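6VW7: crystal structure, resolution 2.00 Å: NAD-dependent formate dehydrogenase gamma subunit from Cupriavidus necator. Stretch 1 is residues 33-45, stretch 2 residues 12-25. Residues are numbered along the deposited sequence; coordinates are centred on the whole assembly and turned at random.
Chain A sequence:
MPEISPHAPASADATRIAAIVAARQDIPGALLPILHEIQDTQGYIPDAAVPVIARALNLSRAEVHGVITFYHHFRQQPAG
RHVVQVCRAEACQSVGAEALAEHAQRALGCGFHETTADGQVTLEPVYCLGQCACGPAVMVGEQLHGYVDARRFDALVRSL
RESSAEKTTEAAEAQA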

# COMPACT_ATOMS: atom_id res chain seq x y z
N PRO A 33 1.37 -0.03 -20.07
CA PRO A 33 0.88 1.35 -20.28
C PRO A 33 -0.09 1.46 -21.44
O PRO A 33 -1.05 2.24 -21.39
CB PRO A 33 2.16 2.15 -20.53
CG PRO A 33 3.21 1.38 -19.69
CD PRO A 33 2.84 -0.06 -19.90
N ILE A 34 0.13 0.69 -22.51
CA ILE A 34 -0.79 0.72 -23.64
C ILE A 34 -2.14 0.16 -23.23
O ILE A 34 -3.19 0.76 -23.50
CB ILE A 34 -0.20 -0.05 -24.84
CG1 ILE A 34 0.92 0.75 -25.49
CG2 ILE A 34 -1.29 -0.41 -25.85
CD1 ILE A 34 1.66 -0.00 -26.60
N LEU A 35 -2.14 -0.99 -22.56
CA LEU A 35 -3.40 -1.62 -22.15
C LEU A 35 -4.16 -0.72 -21.19
O LEU A 35 -5.39 -0.62 -21.27
CB LEU A 35 -3.13 -2.99 -21.52
CG LEU A 35 -2.60 -4.08 -22.46
CD1 LEU A 35 -2.24 -5.39 -21.69
CD2 LEU A 35 -3.59 -4.37 -23.56
N HIS A 36 -3.45 -0.06 -20.26
CA HIS A 36 -4.09 0.90 -19.36
C HIS A 36 -4.74 2.06 -20.13
O HIS A 36 -5.87 2.46 -19.83
CB HIS A 36 -3.07 1.45 -18.37
CG HIS A 36 -2.81 0.53 -17.21
ND1 HIS A 36 -3.81 0.07 -16.38
CD2 HIS A 36 -1.65 -0.01 -16.74
CE1 HIS A 36 -3.28 -0.70 -15.44
NE2 HIS A 36 -1.98 -0.77 -15.65
N GLU A 37 -4.03 2.63 -21.10
CA GLU A 37 -4.58 3.79 -21.80
C GLU A 37 -5.80 3.41 -22.64
O GLU A 37 -6.77 4.17 -22.71
CB GLU A 37 -3.52 4.45 -22.67
CG GLU A 37 -3.99 5.74 -23.39
CD GLU A 37 -4.27 6.92 -22.45
OE1 GLU A 37 -4.06 6.78 -21.22
OE2 GLU A 37 -4.72 7.98 -22.94
N ILE A 38 -5.76 2.24 -23.29
CA ILE A 38 -6.93 1.75 -24.02
C ILE A 38 -8.11 1.55 -23.07
O ILE A 38 -9.21 2.06 -23.31
CB ILE A 38 -6.60 0.44 -24.76
CG1 ILE A 38 -5.49 0.67 -25.79
CG2 ILE A 38 -7.85 -0.09 -25.45
CD1 ILE A 38 -5.00 -0.63 -26.50
N GLN A 39 -7.90 0.82 -21.97
CA GLN A 39 -8.98 0.60 -21.01
C GLN A 39 -9.46 1.92 -20.39
O GLN A 39 -10.66 2.10 -20.16
CB GLN A 39 -8.53 -0.38 -19.91
CG GLN A 39 -9.61 -0.67 -18.86
CD GLN A 39 -9.49 -2.05 -18.25
OE1 GLN A 39 -9.41 -3.05 -18.97
NE2 GLN A 39 -9.48 -2.11 -16.92
N ASP A 40 -8.52 2.83 -20.08
CA ASP A 40 -8.91 4.10 -19.46
C ASP A 40 -9.79 4.93 -20.39
O ASP A 40 -10.71 5.61 -19.94
CB ASP A 40 -7.67 4.90 -19.04
CG ASP A 40 -6.95 4.28 -17.84
OD1 ASP A 40 -7.48 3.31 -17.25
OD2 ASP A 40 -5.84 4.75 -17.48
N THR A 41 -9.51 4.90 -21.70
CA THR A 41 -10.24 5.75 -22.62
C THR A 41 -11.44 5.06 -23.26
O THR A 41 -12.45 5.73 -23.53
CB THR A 41 -9.30 6.28 -23.72
OG1 THR A 41 -8.71 5.20 -24.44
CG2 THR A 41 -8.18 7.14 -23.11
N GLN A 42 -11.38 3.75 -23.51
CA GLN A 42 -12.45 3.05 -24.19
C GLN A 42 -13.33 2.23 -23.26
O GLN A 42 -14.43 1.83 -23.66
CB GLN A 42 -11.87 2.11 -25.26
CG GLN A 42 -10.75 2.75 -26.06
CD GLN A 42 -11.24 3.93 -26.87
OE1 GLN A 42 -12.24 3.83 -27.56
NE2 GLN A 42 -10.54 5.06 -26.78
N GLY A 43 -12.87 1.95 -22.04
CA GLY A 43 -13.60 1.17 -21.08
C GLY A 43 -13.18 -0.28 -20.98
O GLY A 43 -13.47 -0.92 -19.97
N TYR A 44 -12.48 -0.80 -21.99
CA TYR A 44 -12.07 -2.20 -22.04
C TYR A 44 -11.03 -2.32 -23.15
O TYR A 44 -10.78 -1.37 -23.88
CB TYR A 44 -13.27 -3.13 -22.31
CG TYR A 44 -13.96 -2.89 -23.64
CD1 TYR A 44 -14.73 -1.75 -23.86
CD2 TYR A 44 -13.84 -3.80 -24.69
CE1 TYR A 44 -15.36 -1.51 -25.09
CE2 TYR A 44 -14.48 -3.59 -25.91
CZ TYR A 44 -15.24 -2.44 -26.11
OH TYR A 44 -15.86 -2.21 -27.32
N ILE A 45 -10.45 -3.51 -23.27
CA ILE A 45 -9.52 -3.75 -24.37
C ILE A 45 -10.23 -4.65 -25.37
O ILE A 45 -10.39 -5.85 -25.11
CB ILE A 45 -8.21 -4.37 -23.88
CG1 ILE A 45 -7.49 -3.41 -22.93
CG2 ILE A 45 -7.32 -4.74 -25.07
CD1 ILE A 45 -7.33 -3.98 -21.59
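Stretch 2, residues 12-25: ADATRIAAIVAARQ

Stretch 1 opens with the last part of an α-helix, residues 33-42, that begins earlier in the chain; Gly43 then leaves the helical region with a positive phi of 100°, and Tyr44 and Ile45 continue in extended conformation. Gly43 suits this turn because, at its backbone angles, a CB would be jammed against the carbonyl oxygen of Gln42. In stretch 2, Ala12 and Asp13 lead into a helix at Ala14. The two helices pack in a roughly antiparallel sense, with 151° between their N-to-C directions and 9.6 Å between their axes at closest approach. The register follows from this reversal: the CA of Ile34 lies 6.0 Å from the CA of Val21, the CA of Ile38 lies 6.3 Å from the CA of Ile17, and the CA of Gln42 lies 5.2 Å from the CA of Ala12. The start of stretch 2 therefore lies by the end of helix 33-42, and together the stretches bury 675 Å².

The middle of the contact is built from branched aliphatic side chains, which fill the space between helices without needing polar partners. Ile20 points toward stretch 1 and sits as a knob among Ile34, Glu37, Ile38 and Thr41. Ile20 CG2 is 3.6 Å from Glu37 CG and 4.0 Å from Ile38 CG1, while Ile20 CD1 reaches to 3.4 Å from Thr41 OG1. Thr41 OG1 donates to Glu37 O at 2.8 Å and accepts from Gln42 NE2 at 3.0 Å, so the hydroxyl is engaged within its own helix. Beside the knob, Ile38 CD1 lies 3.9 Å from Ile17 CG2, and Ile34 CG2 lies 3.9 Å from Val21 CG2.

Toward the C-terminal end of stretch 2, Arg24 combines a long aliphatic stem with a charged end. Arg24 CB packs 3.6 Å from Ile34 CG1, and one face of its guanidinium is covered by Glu37 CG. The salt bridge between Glu37 OE1 and Arg24 NH2 is long, 3.7 Å, and the oxygen lies well out of the guanidinium plane, so it joins charges without an N-H directed at the oxygen. Arg24 NH1 instead donates to Ile20 O at 3.1 Å, tying the end of the extended side chain to its own helix.

At the other end, Gln42 provides the one hydrogen bond between the stretches: Asp13 N donates to Gln42 OE1 at 2.6 Å, nearly straight at 170°. An amide side chain serves well here, since its oxygen can take up a backbone N-H that precedes the helix. Asp13 is the N-cap; Asp13 OD1 accepts from Arg16 N at 3.0 Å, satisfying an N-H in the first turn, where no earlier helical carbonyl is available. Finally, Tyr44 reaches over to Ala12, with Tyr44 OH 3.3 Å and Tyr44 CZ 3.8 Å from Ala12 CB; the alanine methyl gives the tyrosine ring a small apolar surface to rest against.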

# COMPACT_ATOMS: atom_id res chain seq x y z
N ALA A 12 -16.03 1.36 -28.78
CA ALA A 12 -14.59 1.53 -28.72
C ALA A 12 -14.08 2.11 -30.03
O ALA A 12 -14.51 1.71 -31.11
CB ALA A 12 -13.89 0.21 -28.42
N ASP A 13 -13.16 3.07 -29.92
CA ASP A 13 -12.69 3.87 -31.05
C ASP A 13 -11.41 3.23 -31.59
O ASP A 13 -10.32 3.46 -31.07
CB ASP A 13 -12.46 5.31 -30.62
CG ASP A 13 -12.21 6.25 -31.79
OD1 ASP A 13 -11.60 5.83 -32.80
OD2 ASP A 13 -12.63 7.42 -31.68
N ALA A 14 -11.56 2.46 -32.67
CA ALA A 14 -10.42 1.75 -33.25
C ALA A 14 -9.33 2.72 -33.69
O ALA A 14 -8.14 2.43 -33.50
CB ALA A 14 -10.89 0.89 -34.42
N THR A 15 -9.70 3.86 -34.29
CA THR A 15 -8.68 4.81 -34.74
C THR A 15 -7.89 5.37 -33.57
O THR A 15 -6.66 5.48 -33.62
CB THR A 15 -9.30 5.95 -35.57
OG1 THR A 15 -10.13 5.42 -36.60
CG2 THR A 15 -8.22 6.78 -36.22
N ARG A 16 -8.58 5.75 -32.49
CA ARG A 16 -7.87 6.25 -31.32
C ARG A 16 -6.98 5.18 -30.71
O ARG A 16 -5.89 5.49 -30.22
CB ARG A 16 -8.87 6.80 -30.29
CG ARG A 16 -9.48 8.16 -30.71
CD ARG A 16 -9.47 9.20 -29.57
NE ARG A 16 -8.56 8.80 -28.49
CZ ARG A 16 -8.35 9.52 -27.39
NH1 ARG A 16 -8.97 10.68 -27.22
NH2 ARG A 16 -7.51 9.08 -26.46
N ILE A 17 -7.42 3.91 -30.74
CA ILE A 17 -6.58 2.83 -30.22
C ILE A 17 -5.26 2.74 -30.98
O ILE A 17 -4.19 2.56 -30.38
CB ILE A 17 -7.34 1.49 -30.25
CG1 ILE A 17 -8.45 1.47 -29.19
CG2 ILE A 17 -6.38 0.30 -30.02
CD1 ILE A 17 -9.41 0.27 -29.33
N ALA A 18 -5.32 2.87 -32.31
CA ALA A 18 -4.09 2.83 -33.11
C ALA A 18 -3.15 3.97 -32.73
O ALA A 18 -1.93 3.79 -32.69
CB ALA A 18 -4.44 2.88 -34.60
N ALA A 19 -3.70 5.15 -32.47
CA ALA A 19 -2.87 6.29 -32.07
C ALA A 19 -2.29 6.08 -30.68
O ALA A 19 -1.13 6.44 -30.42
CB ALA A 19 -3.68 7.58 -32.10
N ILE A 20 -3.10 5.58 -29.75
CA ILE A 20 -2.62 5.29 -28.41
C ILE A 20 -1.41 4.36 -28.47
O ILE A 20 -0.39 4.57 -27.80
CB ILE A 20 -3.75 4.67 -27.56
CG1 ILE A 20 -4.78 5.73 -27.13
CG2 ILE A 20 -3.17 3.90 -26.37
CD1 ILE A 20 -6.07 5.10 -26.58
N VAL A 21 -1.51 3.31 -29.30
CA VAL A 21 -0.42 2.35 -29.45
C VAL A 21 0.79 3.03 -30.08
O VAL A 21 1.93 2.86 -29.63
CB VAL A 21 -0.91 1.16 -30.29
CG1 VAL A 21 0.24 0.26 -30.69
CG2 VAL A 21 -2.01 0.38 -29.57
N ALA A 22 0.55 3.83 -31.13
CA ALA A 22 1.65 4.45 -31.87
C ALA A 22 2.42 5.45 -31.02
O ALA A 22 3.64 5.61 -31.21
CB ALA A 22 1.11 5.15 -33.14
N ALA A 23 1.74 6.16 -30.12
CA ALA A 23 2.43 7.11 -29.25
C ALA A 23 3.31 6.40 -28.23
O ALA A 23 4.26 6.99 -27.71
CB ALA A 23 1.41 7.99 -28.51
N ARG A 24 3.00 5.15 -27.91
CA ARG A 24 3.69 4.44 -26.83
C ARG A 24 4.64 3.36 -27.33
O ARG A 24 5.30 2.70 -26.51
CB ARG A 24 2.67 3.83 -25.87
CG ARG A 24 1.94 4.89 -25.07
CD ARG A 24 0.75 4.37 -24.28
NE ARG A 24 0.17 5.47 -23.50
CZ ARG A 24 -0.55 6.45 -24.03
NH1 ARG A 24 -0.80 6.46 -25.33
NH2 ARG A 24 -1.02 7.42 -23.26
N GLN A 25 4.75 3.18 -28.64
CA GLN A 25 5.31 1.93 -29.14
C GLN A 25 6.82 1.81 -28.89
O GLN A 25 7.36 0.70 -28.96
CB GLN A 25 4.98 1.78 -30.63
CG GLN A 25 5.67 2.73 -31.54
CD GLN A 25 5.35 2.40 -32.99
OE1 GLN A 25 4.19 2.24 -33.34
NE2 GLN A 25 6.38 2.21 -33.80